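Local coordinates for protein beta-fructofuranosidase, insoluble isoenzyme CWINV1 (Arabidopsis thaliana, PDB 2OXB) that hydrolyses sucrose and 1-kestose, and less readily neokestose and levan, releasing terminal non-reducing beta-D-fructofuranoside residues as a cell-wall invertase of glycosyl hydrolase family 32, at residues A[102-107]-A[130-135]; A[343-348]-A[525-530]; A[370-375]-A[472-477]. The protein carries 1 engineered substitution. One frame throughout, in Å; residues are numbered along the deposited sequence.

Contact 1. Residues A[102-107]-A[130-135]; sequences QQVQNI and MAPDAV
The P132 ring meets the peptide of Q103 at its carbonyl oxygen, off the peptide plane: P132 CD sits 3.3 Å from Q103 O, and P132 CG is 3.9 Å from the same oxygen. One residue along, V104 and A131 meet methyl to methyl, V104 CG1 lying 3.6 Å from A131 CB. The valine torsion puts that methyl there, with CG1 anti to the carbonyl carbon and beside the backbone N (chi1 -69°). Between Q105 and M130 the chains form a single antiparallel hydrogen-bonded bridge. Q105 N gives a good bond to M130 O at 2.8 Å, while the return bond from M130 N to Q105 O is weak at 3.4 Å. Strand 103-110 belongs to a four-stranded blade of the family's N-terminal beta-propeller; here the loop after strand 121-123 runs briefly beside it, and the backbone of V104 bonds G96 of strand 93-97. The side chains of Q105 and M130 touch near their roots, CB to CB at 3.8 Å, with Q105 CG close by, before Q105 bends away at chi2 (-54°). The end of the Q103 side chain leads away from 130-135, to a later part of the same loop, where OE1 accepts a hydrogen bond from F143 N. It lies about 3 Å from the side chains of substrate-binding W78 and R144 and about 7 Å from the bound glucose and fructose.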
loop_
_atom_site.group_PDB
_atom_site.type_symbol
_atom_site.label_atom_id
_atom_site.label_comp_id
_atom_site.label_asym_id
_atom_site.label_seq_id
_atom_site.Cartn_x
_atom_site.Cartn_y
_atom_site.Cartn_z
ATOM N N GLN A 102 -24.765 0.176 -14.280
ATOM C CA GLN A 102 -24.807 1.263 -13.301
ATOM C C GLN A 102 -24.390 0.741 -11.927
ATOM O O GLN A 102 -24.995 -0.181 -11.379
ATOM C CB GLN A 102 -26.205 1.901 -13.244
ATOM C CG GLN A 102 -27.131 1.363 -12.162
ATOM C CD GLN A 102 -28.550 1.918 -12.263
ATOM O OE1 GLN A 102 -28.752 3.101 -12.535
ATOM N NE2 GLN A 102 -29.534 1.063 -12.022
ATOM N N GLN A 103 -23.339 1.338 -11.384
ATOM C CA GLN A 103 -22.790 0.935 -10.097
ATOM C C GLN A 103 -23.707 0.908 -8.893
ATOM O O GLN A 103 -23.954 1.936 -8.249
ATOM C CB GLN A 103 -21.580 1.791 -9.775
ATOM C CG GLN A 103 -20.418 1.465 -10.647
ATOM C CD GLN A 103 -19.511 2.631 -10.789
ATOM O OE1 GLN A 103 -19.292 3.370 -9.827
ATOM N NE2 GLN A 103 -18.955 2.814 -11.985
ATOM N N VAL A 104 -24.178 -0.295 -8.582
ATOM C CA VAL A 104 -25.052 -0.512 -7.441
ATOM C C VAL A 104 -24.265 -1.194 -6.326
ATOM O O VAL A 104 -23.214 -1.783 -6.563
ATOM C CB VAL A 104 -26.260 -1.400 -7.818
ATOM C CG1 VAL A 104 -27.182 -0.651 -8.748
ATOM C CG2 VAL A 104 -25.777 -2.675 -8.484
ATOM N N GLN A 105 -24.786 -1.096 -5.110
ATOM C CA GLN A 105 -24.162 -1.693 -3.943
ATOM C C GLN A 105 -24.963 -2.872 -3.464
ATOM O O GLN A 105 -26.162 -2.755 -3.220
ATOM C CB GLN A 105 -24.057 -0.677 -2.815
ATOM C CG GLN A 105 -23.256 0.514 -3.213
ATOM C CD GLN A 105 -21.899 0.115 -3.748
ATOM O OE1 GLN A 105 -21.291 0.851 -4.523
ATOM N NE2 GLN A 105 -21.409 -1.054 -3.331
ATOM N N ASN A 106 -24.268 -3.997 -3.309
ATOM C CA ASN A 106 -24.865 -5.247 -2.880
ATOM C C ASN A 106 -24.190 -5.800 -1.652
ATOM O O ASN A 106 -23.030 -5.490 -1.393
ATOM C CB ASN A 106 -24.747 -6.258 -4.008
ATOM C CG ASN A 106 -25.279 -5.713 -5.298
ATOM O OD1 ASN A 106 -26.445 -5.333 -5.377
ATOM N ND2 ASN A 106 -24.431 -5.649 -6.317
ATOM N N ILE A 107 -24.919 -6.635 -0.914
ATOM C CA ILE A 107 -24.398 -7.267 0.295
ATOM C C ILE A 107 -24.350 -8.789 0.102
ATOM O O ILE A 107 -25.146 -9.351 -0.652
ATOM C CB ILE A 107 -25.280 -6.919 1.528
ATOM C CG1 ILE A 107 -24.592 -7.366 2.820
ATOM C CG2 ILE A 107 -26.631 -7.591 1.419
ATOM C CD1 ILE A 107 -25.351 -6.990 4.101
ATOM N N MET A 130 -28.103 -0.172 -2.046
ATOM C CA MET A 130 -27.901 1.228 -2.372
ATOM C C MET A 130 -27.669 1.377 -3.861
ATOM O O MET A 130 -26.883 0.648 -4.453
ATOM C CB MET A 130 -26.709 1.767 -1.585
ATOM C CG MET A 130 -26.929 1.727 -0.088
ATOM S SD MET A 130 -25.393 1.832 0.825
ATOM C CE MET A 130 -25.323 0.195 1.565
ATOM N N ALA A 131 -28.360 2.322 -4.472
ATOM C CA ALA A 131 -28.196 2.518 -5.892
ATOM C C ALA A 131 -28.460 3.953 -6.303
ATOM O O ALA A 131 -29.273 4.650 -5.698
ATOM C CB ALA A 131 -29.131 1.587 -6.639
ATOM N N PRO A 132 -27.754 4.422 -7.336
ATOM C CA PRO A 132 -27.949 5.789 -7.809
ATOM C C PRO A 132 -29.282 5.851 -8.542
ATOM O O PRO A 132 -29.561 5.004 -9.385
ATOM C CB PRO A 132 -26.746 6.005 -8.722
ATOM C CG PRO A 132 -26.519 4.647 -9.295
ATOM C CD PRO A 132 -26.687 3.746 -8.092
ATOM N N ASP A 133 -30.111 6.836 -8.204
ATOM C CA ASP A 133 -31.422 6.979 -8.835
ATOM C C ASP A 133 -31.755 8.431 -9.173
ATOM O O ASP A 133 -30.863 9.277 -9.234
ATOM C CB ASP A 133 -32.510 6.409 -7.924
ATOM C CG ASP A 133 -32.481 7.019 -6.545
ATOM O OD1 ASP A 133 -32.035 8.182 -6.440
ATOM O OD2 ASP A 133 -32.910 6.351 -5.574
ATOM N N ALA A 134 -33.038 8.714 -9.390
ATOM C CA ALA A 134 -33.484 10.065 -9.737
ATOM C C ALA A 134 -33.493 11.023 -8.554
ATOM O O ALA A 134 -33.295 12.227 -8.725
ATOM C CB ALA A 134 -34.865 10.014 -10.368
ATOM N N VAL A 135 -33.724 10.494 -7.358
ATOM C CA VAL A 135 -33.744 11.337 -6.173
ATOM C C VAL A 135 -32.319 11.623 -5.679
ATOM O O VAL A 135 -31.924 12.792 -5.581
ATOM C CB VAL A 135 -34.621 10.709 -5.046
ATOM C CG1 VAL A 135 -34.112 9.324 -4.672
ATOM C CG2 VAL A 135 -34.637 11.629 -3.830
#

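Contact 2. Residues A[343-348]-A[525-530]; sequences VKNLRN and NLNAWS
This is an antiparallel pairing at the border of a beta-sheet: strand 344-351 is the outermost strand of a six-stranded sheet in the C-terminal beta-sandwich domain, and strand 521-530 lies next to it. The firm backbone bonds are at K344 and A528, with K344 N to A528 O at 3.1 Å and A528 N to K344 O at 3.0 Å. Towards L346 the pairing is looser. K344, L346, L526 and A528 turn to one face, where L346 CD1 meets L526 CD2 at 4.2 Å with the two side chains side by side and pointing the same way. There K344 and A528 touch V359, and L346 touches L357, both on strand 355-359 of the facing sheet. Three asparagines gather on the other side of the pair. N345 has CG anti to its backbone N (chi1 174°), and its OD1 takes a hydrogen bond from N525 ND2 at 3.3 Å, the donor tilted 34° from the carbonyl plane. A weak one comes from N527 ND2, and the amide planes of N345 and N527 stand 74° apart. N527 ND2 also reaches back to L526 O at 2.7 Å, standing above that carbonyl's plane. Nearer V343, one face of the W529 ring carries N527 CB, offset toward the rim, and W529 makes a cation-pi contact with R339; V343 CG2 approaches W529 NE1 to 3.9 Å. One face is therefore apolar in its contact atoms, K344 contributing its CB while its chain leads away, and the other is amide-rich. There N345 OD1 accepts from both N525 and N527, weakly from the latter; the closeness of the two donors, N525 ND2 and N527 ND2, 3.1 Å apart, is probably tolerated because they share that acceptor.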
loop_
_atom_site.group_PDB
_atom_site.type_symbol
_atom_site.label_atom_id
_atom_site.label_comp_id
_atom_site.label_asym_id
_atom_site.label_seq_id
_atom_site.Cartn_x
_atom_site.Cartn_y
_atom_site.Cartn_z
ATOM N N VAL A 343 22.808 -15.780 7.650
ATOM C CA VAL A 343 22.812 -14.374 8.036
ATOM C C VAL A 343 24.037 -13.643 7.501
ATOM O O VAL A 343 25.161 -13.877 7.957
ATOM C CB VAL A 343 22.814 -14.208 9.559
ATOM C CG1 VAL A 343 23.913 -15.077 10.173
ATOM C CG2 VAL A 343 23.032 -12.741 9.914
ATOM N N LYS A 344 23.809 -12.749 6.544
ATOM C CA LYS A 344 24.888 -11.978 5.953
ATOM C C LYS A 344 25.019 -10.705 6.774
ATOM O O LYS A 344 24.054 -9.960 6.940
ATOM C CB LYS A 344 24.558 -11.655 4.496
ATOM C CG LYS A 344 25.769 -11.356 3.627
ATOM C CD LYS A 344 26.486 -10.084 4.062
ATOM C CE LYS A 344 27.785 -9.910 3.301
ATOM N NZ LYS A 344 28.705 -11.028 3.572
ATOM N N ASN A 345 26.210 -10.473 7.309
ATOM C CA ASN A 345 26.451 -9.293 8.121
ATOM C C ASN A 345 27.618 -8.470 7.625
ATOM O O ASN A 345 28.504 -8.963 6.928
ATOM C CB ASN A 345 26.735 -9.680 9.561
ATOM C CG ASN A 345 27.125 -8.496 10.405
ATOM O OD1 ASN A 345 26.273 -7.810 10.976
ATOM N ND2 ASN A 345 28.421 -8.228 10.472
ATOM N N LEU A 346 27.609 -7.206 8.021
ATOM C CA LEU A 346 28.645 -6.260 7.659
ATOM C C LEU A 346 28.517 -5.102 8.627
ATOM O O LEU A 346 27.504 -4.396 8.644
ATOM C CB LEU A 346 28.447 -5.777 6.220
ATOM C CG LEU A 346 28.698 -6.806 5.116
ATOM C CD1 LEU A 346 27.922 -6.423 3.882
ATOM C CD2 LEU A 346 30.179 -6.909 4.827
ATOM N N ARG A 347 29.530 -4.918 9.459
ATOM C CA ARG A 347 29.478 -3.830 10.410
ATOM C C ARG A 347 30.705 -2.944 10.362
ATOM O O ARG A 347 31.791 -3.383 9.988
ATOM C CB ARG A 347 29.282 -4.372 11.817
ATOM C CG ARG A 347 30.216 -5.484 12.202
ATOM C CD ARG A 347 29.962 -5.811 13.648
ATOM N NE ARG A 347 28.544 -6.080 13.859
ATOM C CZ ARG A 347 27.971 -6.161 15.053
ATOM N NH1 ARG A 347 28.693 -5.989 16.156
ATOM N NH2 ARG A 347 26.677 -6.432 15.141
ATOM N N ASN A 348 30.515 -1.685 10.722
ATOM C CA ASN A 348 31.604 -0.731 10.728
ATOM C C ASN A 348 32.471 -0.753 9.472
ATOM O O ASN A 348 33.661 -1.069 9.548
ATOM C CB ASN A 348 32.469 -0.970 11.960
ATOM C CG ASN A 348 31.670 -0.904 13.234
ATOM O OD1 ASN A 348 31.686 -1.833 14.039
ATOM N ND2 ASN A 348 30.952 0.196 13.424
ATOM N N ASN A 525 26.031 -0.758 10.453
ATOM C CA ASN A 525 25.615 -2.149 10.429
ATOM C C ASN A 525 24.802 -2.402 9.159
ATOM O O ASN A 525 24.297 -1.464 8.538
ATOM C CB ASN A 525 24.756 -2.435 11.659
ATOM C CG ASN A 525 24.501 -3.902 11.858
ATOM O OD1 ASN A 525 23.744 -4.293 12.742
ATOM N ND2 ASN A 525 25.142 -4.730 11.042
ATOM N N LEU A 526 24.682 -3.669 8.772
ATOM C CA LEU A 526 23.909 -4.052 7.582
ATOM C C LEU A 526 23.686 -5.562 7.563
ATOM O O LEU A 526 24.636 -6.346 7.590
ATOM C CB LEU A 526 24.624 -3.598 6.287
ATOM C CG LEU A 526 24.271 -4.213 4.919
ATOM C CD1 LEU A 526 22.777 -4.176 4.680
ATOM C CD2 LEU A 526 24.998 -3.456 3.813
ATOM N N ASN A 527 22.419 -5.963 7.533
ATOM C CA ASN A 527 22.071 -7.371 7.509
ATOM C C ASN A 527 21.204 -7.720 6.302
ATOM O O ASN A 527 20.140 -7.142 6.071
ATOM C CB ASN A 527 21.353 -7.785 8.808
ATOM C CG ASN A 527 22.262 -7.744 10.033
ATOM O OD1 ASN A 527 21.936 -8.302 11.081
ATOM N ND2 ASN A 527 23.401 -7.078 9.906
ATOM N N ALA A 528 21.697 -8.672 5.527
ATOM C CA ALA A 528 21.010 -9.157 4.349
ATOM C C ALA A 528 20.633 -10.608 4.647
ATOM O O ALA A 528 21.495 -11.431 4.982
ATOM C CB ALA A 528 21.940 -9.092 3.147
ATOM N N TRP A 529 19.352 -10.922 4.546
ATOM C CA TRP A 529 18.912 -12.277 4.800
ATOM C C TRP A 529 18.300 -12.861 3.542
ATOM O O TRP A 529 17.408 -12.259 2.950
ATOM C CB TRP A 529 17.867 -12.303 5.914
ATOM C CG TRP A 529 18.348 -11.764 7.206
ATOM C CD1 TRP A 529 19.270 -12.324 8.034
ATOM C CD2 TRP A 529 17.928 -10.550 7.830
ATOM N NE1 TRP A 529 19.456 -11.533 9.140
ATOM C CE2 TRP A 529 18.644 -10.434 9.038
ATOM C CE3 TRP A 529 17.021 -9.545 7.480
ATOM C CZ2 TRP A 529 18.473 -9.351 9.908
ATOM C CZ3 TRP A 529 16.851 -8.470 8.342
ATOM C CH2 TRP A 529 17.577 -8.380 9.541
ATOM N N SER A 530 18.792 -14.025 3.124
ATOM C CA SER A 530 18.231 -14.687 1.956
ATOM C C SER A 530 16.801 -15.033 2.361
ATOM O O SER A 530 16.528 -15.232 3.547
ATOM C CB SER A 530 19.015 -15.960 1.614
ATOM O OG SER A 530 20.228 -15.663 0.934
#

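Contact 3. Residues A[370-375]-A[472-477]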
loop_
_atom_site.group_PDB
_atom_site.type_symbol
_atom_site.label_atom_id
_atom_site.label_comp_id
_atom_site.label_asym_id
_atom_site.label_seq_id
_atom_site.Cartn_x
_atom_site.Cartn_y
_atom_site.Cartn_z
ATOM N N GLU A 370 18.714 -4.541 4.960
ATOM C CA GLU A 370 18.501 -3.631 6.073
ATOM C C GLU A 370 19.837 -2.975 6.461
ATOM O O GLU A 370 20.794 -3.655 6.825
ATOM C CB GLU A 370 17.878 -4.408 7.244
ATOM C CG GLU A 370 17.290 -3.542 8.336
ATOM C CD GLU A 370 16.446 -4.328 9.327
ATOM O OE1 GLU A 370 15.594 -5.129 8.877
ATOM O OE2 GLU A 370 16.620 -4.143 10.559
ATOM N N VAL A 371 19.898 -1.650 6.356
ATOM C CA VAL A 371 21.120 -0.898 6.664
ATOM C C VAL A 371 20.866 0.201 7.692
ATOM O O VAL A 371 19.734 0.651 7.888
ATOM C CB VAL A 371 21.698 -0.207 5.389
ATOM C CG1 VAL A 371 23.155 0.159 5.597
ATOM C CG2 VAL A 371 21.527 -1.104 4.177
ATOM N N LEU A 372 21.935 0.636 8.343
ATOM C CA LEU A 372 21.853 1.705 9.325
ATOM C C LEU A 372 23.031 2.622 9.019
ATOM O O LEU A 372 24.147 2.385 9.474
ATOM C CB LEU A 372 21.946 1.133 10.745
ATOM C CG LEU A 372 20.708 1.278 11.655
ATOM C CD1 LEU A 372 19.519 0.522 11.081
ATOM C CD2 LEU A 372 21.040 0.753 13.054
ATOM N N PHE A 373 22.778 3.654 8.221
ATOM C CA PHE A 373 23.821 4.591 7.833
ATOM C C PHE A 373 24.094 5.628 8.915
ATOM O O PHE A 373 23.175 6.088 9.599
ATOM C CB PHE A 373 23.441 5.313 6.539
ATOM C CG PHE A 373 23.356 4.418 5.332
ATOM C CD1 PHE A 373 24.502 3.907 4.743
ATOM C CD2 PHE A 373 22.119 4.130 4.752
ATOM C CE1 PHE A 373 24.417 3.127 3.587
ATOM C CE2 PHE A 373 22.022 3.355 3.603
ATOM C CZ PHE A 373 23.169 2.855 3.019
ATOM N N LYS A 374 25.366 5.994 9.059
ATOM C CA LYS A 374 25.802 6.979 10.043
ATOM C C LYS A 374 26.463 8.123 9.301
ATOM O O LYS A 374 27.380 7.914 8.514
ATOM C CB LYS A 374 26.793 6.341 11.021
ATOM C CG LYS A 374 27.646 7.322 11.820
ATOM C CD LYS A 374 28.666 6.577 12.705
ATOM C CE LYS A 374 29.747 7.513 13.273
ATOM N NZ LYS A 374 30.615 8.111 12.203
ATOM N N VAL A 375 25.982 9.334 9.549
ATOM C CA VAL A 375 26.521 10.512 8.891
ATOM C C VAL A 375 27.244 11.418 9.882
ATOM O O VAL A 375 26.639 11.926 10.831
ATOM C CB VAL A 375 25.394 11.331 8.209
ATOM C CG1 VAL A 375 25.944 12.650 7.674
ATOM C CG2 VAL A 375 24.775 10.529 7.095
ATOM N N PRO A 472 21.615 7.642 13.304
ATOM C CA PRO A 472 21.777 6.904 12.044
ATOM C C PRO A 472 20.483 6.758 11.211
ATOM O O PRO A 472 19.373 6.722 11.744
ATOM C CB PRO A 472 22.341 5.557 12.509
ATOM C CG PRO A 472 21.778 5.418 13.902
ATOM C CD PRO A 472 21.956 6.795 14.462
ATOM N N LEU A 473 20.635 6.684 9.894
ATOM C CA LEU A 473 19.474 6.536 9.034
ATOM C C LEU A 473 19.249 5.089 8.628
ATOM O O LEU A 473 20.148 4.419 8.114
ATOM C CB LEU A 473 19.606 7.400 7.780
ATOM C CG LEU A 473 20.912 8.159 7.569
ATOM C CD1 LEU A 473 21.009 8.518 6.103
ATOM C CD2 LEU A 473 20.981 9.399 8.457
ATOM N N SER A 474 18.029 4.622 8.870
ATOM C CA SER A 474 17.623 3.265 8.537
ATOM C C SER A 474 17.099 3.228 7.108
ATOM O O SER A 474 16.764 4.269 6.528
ATOM C CB SER A 474 16.516 2.774 9.484
ATOM O OG SER A 474 16.987 2.591 10.804
ATOM N N LEU A 475 17.031 2.016 6.560
ATOM C CA LEU A 475 16.541 1.767 5.210
ATOM C C LEU A 475 16.462 0.259 5.019
ATOM O O LEU A 475 17.473 -0.438 5.062
ATOM C CB LEU A 475 17.483 2.373 4.166
ATOM C CG LEU A 475 17.159 2.059 2.699
ATOM C CD1 LEU A 475 15.755 2.515 2.363
ATOM C CD2 LEU A 475 18.168 2.736 1.806
ATOM N N ARG A 476 15.258 -0.248 4.827
ATOM C CA ARG A 476 15.087 -1.669 4.646
ATOM C C ARG A 476 14.709 -1.915 3.207
ATOM O O ARG A 476 14.207 -1.025 2.539
ATOM C CB ARG A 476 14.000 -2.180 5.578
ATOM C CG ARG A 476 13.786 -3.655 5.501
ATOM C CD ARG A 476 12.861 -4.079 6.601
ATOM N NE ARG A 476 12.282 -5.375 6.321
ATOM C CZ ARG A 476 11.301 -5.908 7.026
ATOM N NH1 ARG A 476 10.791 -5.253 8.059
ATOM N NH2 ARG A 476 10.818 -7.091 6.677
ATOM N N ALA A 477 14.955 -3.123 2.727
ATOM C CA ALA A 477 14.627 -3.439 1.356
ATOM C C ALA A 477 14.168 -4.874 1.188
ATOM O O ALA A 477 14.950 -5.798 1.349
ATOM C CB ALA A 477 15.833 -3.187 0.480
#
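F373 and L473 pair across two antiparallel strands, 367-374 and 473-480, in the middle of the six-stranded sheet of the C-terminal beta-sandwich. Their backbones bond in both directions, F373 N to L473 O at 2.7 Å and L473 N to F373 O at 2.6 Å. The face bearing V371, F373, L473 and L475 is the packed one. V371 CG1 sits over the centre of the F373 ring, 3.7 Å above its plane, and L475 CD2 reaches the ring edge near that plane, 4.3 Å from F373 CE2. The ring's CG lies beside the backbone N (chi1 -65°), starting the ring back toward V371. F373 CB is also 3.9 Å from L473 CG. The second sheet closes over this side: F409 meets F373 edge to face, and L473 and L475 both touch F427. V371 N bonds L475 O well, but the return bond from L475 N is weak. On the opposite face the looser, partly exposed side is confined to E370 and L372; S474 and R476 beside them are buried. E370 and R476 bear opposite charges yet form no salt bridge, the carboxylate oxygen standing well out of the guanidinium plane; R476 instead makes its salt bridge to D368 and a cation-pi contact with W330. S474 OG, hydrogen-bonded to K490 NZ, lies against L372 CD1 at 3.3 Å, whereas E370 OE1 comes closest to the methylene R476 CD, at 3.7 Å.

Contacts 2 and 3 are parts of one sheet, their centres 12 Å apart, with strand 521-530 bonded to strand 367-374 between them: N527 N lies 2.9 Å from E370 O and N525 O 3.2 Å from L372 N, both probable hydrogen bonds. On the inner side L526 CD1 packs against V371 CG2 at 3.4 Å. Along the chain, contact 3 is nested within the loop that contact 2 closes. Contact 1 stands apart in the N-terminal domain, across the chain's centre, its centre 55 Å from contact 2's and 50 Å from contact 3's. Only contact 1 comes near the sucrose site, the Q103 side chain being a second-shell neighbour of W78 and R144, about 7 Å from the sugars.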